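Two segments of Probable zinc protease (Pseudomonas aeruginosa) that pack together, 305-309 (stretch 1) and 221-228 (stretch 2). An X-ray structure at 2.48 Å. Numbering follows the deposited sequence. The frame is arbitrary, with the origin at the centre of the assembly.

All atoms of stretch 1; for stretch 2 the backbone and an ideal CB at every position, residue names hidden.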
# COMPACT_ATOMS: atom_id res chain seq x y z
N ASN A 305 6.49 -17.89 0.51
CA ASN A 305 5.40 -16.94 0.48
C ASN A 305 4.24 -17.27 -0.44
O ASN A 305 4.36 -17.94 -1.41
CB ASN A 305 5.91 -15.54 0.16
CG ASN A 305 6.57 -14.88 1.32
OD1 ASN A 305 6.12 -14.97 2.44
ND2 ASN A 305 7.63 -14.20 1.06
N ARG A 306 3.11 -16.71 -0.11
CA ARG A 306 1.93 -16.78 -0.89
C ARG A 306 2.19 -16.14 -2.22
O ARG A 306 1.75 -16.60 -3.23
CB ARG A 306 0.93 -15.92 -0.19
CG ARG A 306 -0.50 -16.30 -0.26
CD ARG A 306 -1.24 -15.28 0.55
NE ARG A 306 -2.45 -14.88 -0.11
CZ ARG A 306 -2.91 -13.66 -0.19
NH1 ARG A 306 -2.28 -12.64 0.33
NH2 ARG A 306 -4.03 -13.46 -0.81
N GLY A 307 2.86 -15.02 -2.17
CA GLY A 307 3.25 -14.29 -3.34
C GLY A 307 4.74 -14.14 -3.40
O GLY A 307 5.46 -15.00 -3.04
N ASP A 308 5.17 -12.97 -3.80
CA ASP A 308 6.56 -12.62 -3.97
C ASP A 308 7.30 -12.37 -2.69
O ASP A 308 6.73 -12.36 -1.65
CB ASP A 308 6.66 -11.39 -4.85
CG ASP A 308 6.41 -11.69 -6.26
OD1 ASP A 308 6.60 -12.83 -6.67
OD2 ASP A 308 6.02 -10.78 -6.98
N SER A 309 8.59 -12.15 -2.79
CA SER A 309 9.45 -12.13 -1.66
C SER A 309 10.63 -11.20 -1.80
O SER A 309 10.77 -10.52 -2.75
CB SER A 309 9.93 -13.54 -1.35
OG SER A 309 10.59 -13.56 -0.13
N UNK A 221 -12.53 -12.11 -2.40
CA UNK A 221 -11.51 -12.49 -3.36
C UNK A 221 -10.16 -12.36 -2.73
O UNK A 221 -9.92 -11.45 -2.00
CB UNK A 221 -11.59 -11.64 -4.63
N UNK A 222 -9.30 -13.32 -2.99
CA UNK A 222 -7.96 -13.26 -2.47
C UNK A 222 -6.94 -13.35 -3.57
O UNK A 222 -6.91 -14.30 -4.29
CB UNK A 222 -7.73 -14.37 -1.45
N UNK A 223 -6.08 -12.37 -3.66
CA UNK A 223 -5.07 -12.35 -4.68
C UNK A 223 -3.67 -12.46 -4.15
O UNK A 223 -3.35 -11.86 -3.19
CB UNK A 223 -5.20 -11.07 -5.51
N UNK A 224 -2.82 -13.22 -4.81
CA UNK A 224 -1.46 -13.42 -4.36
C UNK A 224 -0.85 -12.06 -4.34
O UNK A 224 -1.12 -11.31 -5.23
CB UNK A 224 -0.68 -14.39 -5.24
N UNK A 225 0.02 -11.75 -3.40
CA UNK A 225 0.64 -10.45 -3.37
C UNK A 225 1.85 -10.37 -4.27
O UNK A 225 2.94 -10.56 -3.83
CB UNK A 225 1.03 -10.09 -1.94
N UNK A 226 1.59 -10.14 -5.53
CA UNK A 226 2.60 -9.89 -6.52
C UNK A 226 3.08 -8.49 -6.50
O UNK A 226 2.36 -7.58 -6.23
CB UNK A 226 2.08 -10.23 -7.92
N UNK A 227 4.31 -8.32 -6.89
CA UNK A 227 4.98 -7.08 -6.79
C UNK A 227 5.55 -6.82 -8.16
O UNK A 227 5.56 -7.69 -8.97
CB UNK A 227 6.05 -7.08 -5.69
N UNK A 228 5.99 -5.61 -8.42
CA UNK A 228 6.66 -5.31 -9.65
C UNK A 228 7.94 -6.07 -9.64
O UNK A 228 8.53 -6.24 -8.62
CB UNK A 228 6.89 -3.81 -9.83

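Position 221 lies beyond the reach of stretch 1, with nothing of it within 5.5 Å of the ideal CB. Its phi of -70° admits almost any residue, proline included. It is Pro221, which makes no contact here.

At 222 the CA-to-CB bond points toward stretch 1, and the ideal CB already sits 3.9 Å from Arg306 NH2. A small side chain packs against the guanidinium; longer or acidic ones could also be accommodated. The residue is Ala222, whose CB makes a plain van der Waals contact.

Position 223 turns its CB away, so stretch 1 asks little of the side chain, and polar or long residues would all do. The backbone matters more: its O comes 2.9 Å from Arg306 NH2, close enough for favourable electrostatics, although the angle is too poor for a hydrogen bond. The deposited Arg223 directs its CA-to-CB bond away, and its side chain comes no nearer than 5.4 Å, from CB to Arg306 NH2.

At 224 the CB points sideways, 3.8 Å from Arg306 O. A flexible aliphatic stem would suit this site. Lys224 supplies one: its CG lies 3.3 Å from Arg306 O, while NZ is hydrogen-bonded elsewhere in the structure.

Position 225 combines a phi of -85°, within reach of proline, with a nitrogen that donates no hydrogen bond to stretch 1. Its CB points sideways, near the Arg306 guanidinium, so a compact apolar group could pack there. Pro225 fits: CD lies over one face of the guanidinium, and CG is 3.3 Å from Arg306 NH1. Its carbonyl accepts a hydrogen bond from the backbone, Asp308 N to Pro225 O at 3.3 Å. A CB on Gly307 would fall 2.4 Å from Pro225 O, so the glycine lets the two stretches approach this closely.

At 226 the CB points away overall yet lies 4.1 Å from Asp308 OD2. Several apolar or polar side chains could be accommodated; it is Leu226, with its CA 3.6 Å from Asp308 OD2.

Position 227 offers its backbone nitrogen to a carboxylate, which rules out proline as donor. Because CB points toward stretch 1, beside Asp308, a basic residue might be expected; a neutral or acidic one suits if its end leads elsewhere. The residue is Glu227: its N donates to Asp308 OD2 at 3.0 Å, while the end of its side chain leads away from that like charge.

At 228 the CA-to-CB bond points away, and many residues are tolerated. Leu228 makes no direct contact, but a water bridges its O to Asp308 OD2, the latter bond weak.

Stretch 2 (221-228) PARKPLEL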
# COMPACT_ATOMS: atom_id res chain seq x y z
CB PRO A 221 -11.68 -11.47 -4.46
CG PRO A 221 -12.72 -10.53 -4.01
CD PRO A 221 -13.00 -10.74 -2.59
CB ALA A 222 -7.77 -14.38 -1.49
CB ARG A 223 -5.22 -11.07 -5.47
CG ARG A 223 -6.62 -10.79 -5.94
CD ARG A 223 -6.79 -11.22 -7.37
NE ARG A 223 -8.04 -10.79 -7.93
CZ ARG A 223 -9.14 -11.52 -7.91
NH1 ARG A 223 -9.11 -12.69 -7.34
NH2 ARG A 223 -10.25 -11.09 -8.44
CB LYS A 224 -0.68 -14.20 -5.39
CG LYS A 224 -0.69 -15.70 -5.25
CD LYS A 224 0.14 -16.33 -6.33
CE LYS A 224 -0.49 -17.59 -6.87
NZ LYS A 224 0.40 -18.76 -6.71
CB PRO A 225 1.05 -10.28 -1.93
CG PRO A 225 0.39 -11.35 -1.19
CD PRO A 225 0.23 -12.46 -2.14
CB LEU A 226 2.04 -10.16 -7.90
CG LEU A 226 1.26 -11.43 -8.00
CD1 LEU A 226 0.86 -11.59 -9.43
CD2 LEU A 226 2.13 -12.57 -7.57
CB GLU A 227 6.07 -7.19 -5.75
CG GLU A 227 6.79 -5.91 -5.51
CD GLU A 227 5.84 -4.82 -5.13
OE1 GLU A 227 5.08 -5.03 -4.19
OE2 GLU A 227 5.85 -3.77 -5.76
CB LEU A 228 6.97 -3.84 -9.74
CG LEU A 228 5.89 -2.85 -10.11
CD1 LEU A 228 4.67 -3.03 -9.25
CD2 LEU A 228 6.42 -1.46 -9.91
O HOH W 1 8.71 -9.01 -7.22
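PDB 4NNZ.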